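Long-range contacts in fatty acid synthase 1, isoform A (Drosophila melanogaster, PDB 6FN6), which probably catalyses the synthesis of long-chain saturated fatty acids from acetyl-CoA and malonyl-CoA with NADPH, this chain being its modifying dehydratase, enoylreductase and ketoreductase region: residues E709-A715 with L733-T738; L788-L793 with K811-S815. All blocks are in the same frame, centred on the assembly; numbering follows the deposited sequence.

Interaction 1: residues E709-A715 with L733-T738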
loop_
_atom_site.group_PDB
_atom_site.type_symbol
_atom_site.label_atom_id
_atom_site.label_comp_id
_atom_site.label_asym_id
_atom_site.label_seq_id
_atom_site.Cartn_x
_atom_site.Cartn_y
_atom_site.Cartn_z
ATOM N N GLU A 709 25.794 -7.142 -3.870
ATOM C CA GLU A 709 24.457 -6.973 -3.313
ATOM C C GLU A 709 23.697 -8.293 -3.320
ATOM O O GLU A 709 24.100 -9.248 -3.987
ATOM C CB GLU A 709 23.671 -5.920 -4.098
ATOM C CG GLU A 709 24.178 -4.499 -3.916
ATOM C CD GLU A 709 23.253 -3.462 -4.531
ATOM O OE1 GLU A 709 22.725 -3.710 -5.635
ATOM O OE2 GLU A 709 23.056 -2.396 -3.910
ATOM N N LYS A 710 22.604 -8.338 -2.562
ATOM C CA LYS A 710 21.739 -9.511 -2.511
ATOM C C LYS A 710 20.451 -9.244 -3.284
ATOM O O LYS A 710 19.801 -8.219 -3.074
ATOM C CB LYS A 710 21.408 -9.883 -1.063
ATOM C CG LYS A 710 22.616 -10.089 -0.160
ATOM C CD LYS A 710 22.184 -10.240 1.294
ATOM C CE LYS A 710 23.365 -10.484 2.215
ATOM N NZ LYS A 710 22.957 -10.469 3.647
ATOM N N ILE A 711 20.079 -10.157 -4.175
ATOM C CA ILE A 711 18.843 -9.994 -4.937
ATOM C C ILE A 711 17.966 -11.238 -4.842
ATOM O O ILE A 711 18.449 -12.368 -4.934
ATOM C CB ILE A 711 19.140 -9.661 -6.411
ATOM C CG1 ILE A 711 17.838 -9.330 -7.145
ATOM C CG2 ILE A 711 19.837 -10.832 -7.097
ATOM C CD1 ILE A 711 18.040 -8.612 -8.467
ATOM N N LEU A 712 16.667 -11.011 -4.683
ATOM C CA LEU A 712 15.687 -12.090 -4.652
ATOM C C LEU A 712 14.977 -12.171 -5.993
ATOM O O LEU A 712 14.174 -11.301 -6.329
ATOM C CB LEU A 712 14.671 -11.869 -3.528
ATOM C CG LEU A 712 13.504 -12.862 -3.466
ATOM C CD1 LEU A 712 14.007 -14.282 -3.258
ATOM C CD2 LEU A 712 12.522 -12.474 -2.371
ATOM N N ILE A 713 15.291 -13.213 -6.758
ATOM C CA ILE A 713 14.669 -13.438 -8.059
ATOM C C ILE A 713 13.590 -14.504 -7.933
ATOM O O ILE A 713 13.894 -15.695 -7.826
ATOM C CB ILE A 713 15.697 -13.865 -9.129
ATOM C CG1 ILE A 713 16.963 -13.007 -9.065
ATOM C CG2 ILE A 713 15.068 -13.821 -10.512
ATOM C CD1 ILE A 713 16.763 -11.573 -9.465
ATOM N N HIS A 714 12.332 -14.083 -7.944
ATOM C CA HIS A 714 11.225 -15.028 -7.906
ATOM C C HIS A 714 11.082 -15.726 -9.256
ATOM O O HIS A 714 11.555 -15.224 -10.277
ATOM C CB HIS A 714 9.920 -14.320 -7.538
ATOM C CG HIS A 714 9.737 -14.113 -6.067
ATOM N ND1 HIS A 714 10.102 -15.058 -5.132
ATOM C CD2 HIS A 714 9.224 -13.073 -5.370
ATOM C CE1 HIS A 714 9.821 -14.609 -3.923
ATOM N NE2 HIS A 714 9.288 -13.405 -4.039
ATOM N N ALA A 715 10.448 -16.896 -9.247
ATOM C CA ALA A 715 10.245 -17.682 -10.461
ATOM C C ALA A 715 11.573 -17.934 -11.161
ATOM O O ALA A 715 11.734 -17.620 -12.340
ATOM C CB ALA A 715 9.276 -16.973 -11.397
ATOM N N LEU A 733 26.289 -10.531 -7.869
ATOM C CA LEU A 733 25.363 -10.443 -6.746
ATOM C C LEU A 733 25.133 -11.803 -6.098
ATOM O O LEU A 733 25.296 -12.845 -6.734
ATOM C CB LEU A 733 24.019 -9.861 -7.189
ATOM C CG LEU A 733 23.940 -8.342 -7.364
ATOM C CD1 LEU A 733 24.782 -7.870 -8.539
ATOM C CD2 LEU A 733 22.491 -7.908 -7.525
ATOM N N THR A 734 24.774 -11.781 -4.818
ATOM C CA THR A 734 24.281 -12.971 -4.142
ATOM C C THR A 734 22.812 -13.149 -4.516
ATOM O O THR A 734 22.011 -12.219 -4.390
ATOM C CB THR A 734 24.451 -12.873 -2.615
ATOM O OG1 THR A 734 25.847 -12.894 -2.286
ATOM C CG2 THR A 734 23.746 -14.027 -1.905
ATOM N N VAL A 735 22.465 -14.340 -4.990
ATOM C CA VAL A 735 21.135 -14.584 -5.519
ATOM C C VAL A 735 20.316 -15.519 -4.634
ATOM O O VAL A 735 20.775 -16.588 -4.233
ATOM C CB VAL A 735 21.226 -15.138 -6.957
ATOM C CG1 VAL A 735 19.863 -15.569 -7.463
ATOM C CG2 VAL A 735 21.820 -14.098 -7.887
ATOM N N PHE A 736 19.096 -15.083 -4.336
ATOM C CA PHE A 736 18.075 -15.941 -3.748
ATOM C C PHE A 736 16.990 -16.169 -4.801
ATOM O O PHE A 736 16.698 -15.276 -5.596
ATOM C CB PHE A 736 17.485 -15.307 -2.487
ATOM C CG PHE A 736 18.464 -15.190 -1.352
ATOM C CD1 PHE A 736 18.601 -16.216 -0.430
ATOM C CD2 PHE A 736 19.248 -14.056 -1.206
ATOM C CE1 PHE A 736 19.505 -16.114 0.616
ATOM C CE2 PHE A 736 20.153 -13.949 -0.162
ATOM C CZ PHE A 736 20.281 -14.979 0.749
ATOM N N THR A 737 16.410 -17.366 -4.832
ATOM C CA THR A 737 15.340 -17.649 -5.785
ATOM C C THR A 737 14.269 -18.564 -5.215
ATOM O O THR A 737 14.397 -19.085 -4.108
ATOM C CB THR A 737 15.878 -18.303 -7.079
ATOM O OG1 THR A 737 16.513 -19.551 -6.764
ATOM C CG2 THR A 737 16.865 -17.392 -7.768
ATOM N N THR A 738 13.209 -18.743 -5.996
ATOM C CA THR A 738 12.133 -19.658 -5.651
ATOM C C THR A 738 11.751 -20.484 -6.879
ATOM O O THR A 738 11.980 -20.065 -8.014
ATOM C CB THR A 738 10.906 -18.904 -5.114
ATOM O OG1 THR A 738 10.562 -17.839 -6.008
ATOM C CG2 THR A 738 11.204 -18.330 -3.735
#
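Two neighbouring parallel strands, 710-713 and 734-738, meet here inside the six-stranded parallel sheet of the enoylreductase part. Their axes come within 4.6 Å and run 19° apart. Four backbone hydrogen bonds pair them: T734 N to E709 O (2.7 Å), I711 N to T734 O (2.8 Å), F736 N to I711 O (2.9 Å) and I713 N to F736 O (2.8 Å). On the face carrying I711, I713 and V735, I711 CG2 meets V735 CG2 at 3.9 Å, and helix 719-731 covers I713, V735 and T737. On the other face L712 CD1 lies 3.7 Å from F736 CB. Past the last bridges, H714 ND1 and T738 OG1 hydrogen-bond at 3.0 Å; H714 NE2 bonds S796 outside. Strand 781-786 flanks strand 710-713 on its other edge. With helix 719-731 between them, the strands form a beta-alpha-beta crossover, and G716, G718 and G721 after the first strand fit the GxGxxG turn of a Rossmann-type nucleotide-binding fold.

Interaction 2: residues L788-L793 with K811-S815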
loop_
_atom_site.group_PDB
_atom_site.type_symbol
_atom_site.label_atom_id
_atom_site.label_comp_id
_atom_site.label_asym_id
_atom_site.label_seq_id
_atom_site.Cartn_x
_atom_site.Cartn_y
_atom_site.Cartn_z
ATOM N N LEU A 788 5.326 -12.474 -8.532
ATOM C CA LEU A 788 4.292 -13.073 -7.690
ATOM C C LEU A 788 3.310 -11.991 -7.245
ATOM O O LEU A 788 3.565 -10.801 -7.441
ATOM C CB LEU A 788 4.922 -13.765 -6.477
ATOM C CG LEU A 788 5.381 -15.218 -6.657
ATOM C CD1 LEU A 788 6.156 -15.417 -7.954
ATOM C CD2 LEU A 788 6.223 -15.647 -5.469
ATOM N N SER A 789 2.195 -12.398 -6.646
ATOM C CA SER A 789 1.153 -11.444 -6.281
ATOM C C SER A 789 0.501 -11.761 -4.940
ATOM O O SER A 789 0.678 -12.848 -4.388
ATOM C CB SER A 789 0.082 -11.400 -7.373
ATOM O OG SER A 789 -0.573 -12.648 -7.492
ATOM N N GLU A 790 -0.259 -10.793 -4.435
ATOM C CA GLU A 790 -1.004 -10.934 -3.188
ATOM C C GLU A 790 -0.084 -11.315 -2.018
ATOM O O GLU A 790 0.994 -10.735 -1.872
ATOM C CB GLU A 790 -2.128 -11.955 -3.375
ATOM C CG GLU A 790 -3.138 -11.528 -4.437
ATOM C CD GLU A 790 -4.248 -12.540 -4.648
ATOM O OE1 GLU A 790 -5.408 -12.221 -4.321
ATOM O OE2 GLU A 790 -3.961 -13.648 -5.147
ATOM N N GLU A 791 -0.500 -12.268 -1.184
ATOM C CA GLU A 791 0.219 -12.562 0.058
ATOM C C GLU A 791 1.701 -12.835 -0.199
ATOM O O GLU A 791 2.542 -12.610 0.672
ATOM C CB GLU A 791 -0.419 -13.752 0.791
ATOM C CG GLU A 791 -0.264 -15.112 0.108
ATOM C CD GLU A 791 -1.194 -15.296 -1.078
ATOM O OE1 GLU A 791 -2.140 -14.492 -1.233
ATOM O OE2 GLU A 791 -0.977 -16.250 -1.856
ATOM N N LYS A 792 2.018 -13.310 -1.400
ATOM C CA LYS A 792 3.400 -13.583 -1.767
ATOM C C LYS A 792 4.142 -12.294 -2.105
ATOM O O LYS A 792 5.371 -12.245 -2.036
ATOM C CB LYS A 792 3.463 -14.548 -2.953
ATOM C CG LYS A 792 2.871 -15.922 -2.675
ATOM C CD LYS A 792 2.795 -16.758 -3.944
ATOM C CE LYS A 792 1.882 -17.962 -3.764
ATOM N NZ LYS A 792 1.599 -18.653 -5.056
ATOM N N LEU A 793 3.401 -11.253 -2.480
ATOM C CA LEU A 793 4.007 -9.954 -2.759
ATOM C C LEU A 793 4.342 -9.239 -1.456
ATOM O O LEU A 793 5.461 -8.762 -1.271
ATOM C CB LEU A 793 3.072 -9.091 -3.614
ATOM C CG LEU A 793 3.662 -7.799 -4.197
ATOM C CD1 LEU A 793 2.941 -7.413 -5.472
ATOM C CD2 LEU A 793 3.598 -6.640 -3.212
ATOM N N LYS A 811 1.461 -8.046 -12.872
ATOM C CA LYS A 811 0.399 -7.129 -13.278
ATOM C C LYS A 811 -0.844 -7.202 -12.394
ATOM O O LYS A 811 -1.644 -6.266 -12.376
ATOM C CB LYS A 811 -0.000 -7.406 -14.728
ATOM C CG LYS A 811 1.124 -7.196 -15.736
ATOM C CD LYS A 811 1.580 -5.745 -15.781
ATOM C CE LYS A 811 2.713 -5.552 -16.772
ATOM N NZ LYS A 811 2.266 -5.752 -18.174
ATOM N N PHE A 812 -1.004 -8.293 -11.653
ATOM C CA PHE A 812 -2.221 -8.497 -10.873
ATOM C C PHE A 812 -2.490 -7.364 -9.889
ATOM O O PHE A 812 -3.468 -6.629 -10.030
ATOM C CB PHE A 812 -2.160 -9.816 -10.105
ATOM C CG PHE A 812 -3.402 -10.104 -9.315
ATOM C CD1 PHE A 812 -4.510 -10.669 -9.924
ATOM C CD2 PHE A 812 -3.469 -9.797 -7.966
ATOM C CE1 PHE A 812 -5.658 -10.929 -9.203
ATOM C CE2 PHE A 812 -4.615 -10.057 -7.238
ATOM C CZ PHE A 812 -5.711 -10.624 -7.860
ATOM N N ASP A 813 -1.624 -7.229 -8.893
ATOM C CA ASP A 813 -1.829 -6.246 -7.836
ATOM C C ASP A 813 -1.880 -4.823 -8.384
ATOM O O ASP A 813 -2.561 -3.964 -7.824
ATOM C CB ASP A 813 -0.733 -6.370 -6.778
ATOM C CG ASP A 813 -0.812 -7.678 -6.021
ATOM O OD1 ASP A 813 -1.642 -7.776 -5.093
ATOM O OD2 ASP A 813 -0.046 -8.607 -6.352
ATOM N N LEU A 814 -1.161 -4.574 -9.472
ATOM C CA LEU A 814 -1.199 -3.266 -10.115
ATOM C C LEU A 814 -2.582 -3.023 -10.704
ATOM O O LEU A 814 -3.183 -1.970 -10.485
ATOM C CB LEU A 814 -0.129 -3.160 -11.202
ATOM C CG LEU A 814 1.203 -2.539 -10.771
ATOM C CD1 LEU A 814 1.767 -3.233 -9.536
ATOM C CD2 LEU A 814 2.205 -2.572 -11.915
ATOM N N SER A 815 -3.084 -4.009 -11.440
ATOM C CA SER A 815 -4.403 -3.919 -12.054
ATOM C C SER A 815 -5.495 -3.796 -11.000
ATOM O O SER A 815 -6.389 -2.960 -11.114
ATOM C CB SER A 815 -4.666 -5.146 -12.926
ATOM O OG SER A 815 -3.649 -5.310 -13.897
#
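D813 lays its carboxylate against the backbone of S789 and E790 in the turn that leads into helix 791-797. The contact belongs to the Rossmann-type fold of the zinc-binding dehydrogenase family and joins the starts of two short helices, 791-797 and 812-816, on either side of strand 804-808 in the sequence. The carboxylate accepts the amide of E790, the residue at the N-cap position: E790 N to D813 OD2 is 2.9 Å, while E790 N to D813 OD1 is a weak 3.4 Å bond. The charge of D813 thus meets a backbone donor just ahead of a helix, and its OD1 has a second partner in the hydroxyl of S818. Close by, S789 CB lies 3.0 Å from D813 OD2, and L793, in the first turn of its helix, brings CD1 to 3.3 Å from D813 OD2. The exposed F812 adds an apolar fringe, its CB 3.9 Å from S789 CB and its CE2 3.5 Å from E790 CG. M822 of the second subunit packs on L793, D813 and L814, so the contact lies beside the dimer partner. Helix 812-816 opens with its own side-chain bond: K811, at its N-cap position, offers its carbonyl to a serine one turn on, with S815 OG 2.7 Å from K811 O.

In the fold
Following the chain from the N terminus, strand 710-713 comes first, and interaction 1 closes the loop through helix 719-731 as strand 734-739 returns beside it. The chain then runs through helix 742-751, strand 760-762 and helix 768-775 to strand 781-786, on the other edge of 710-713. Interaction 2 opens just beyond that strand and closes after strand 804-808, so the two are in series, neither nested nor crossed. Their centres lie 18 Å apart, yet they touch where H714 CG meets L788 CD2 at 3.9 Å. Interaction 1 joins strands within the sheet; interaction 2 joins helix starts that follow strands 781-786 and 804-808.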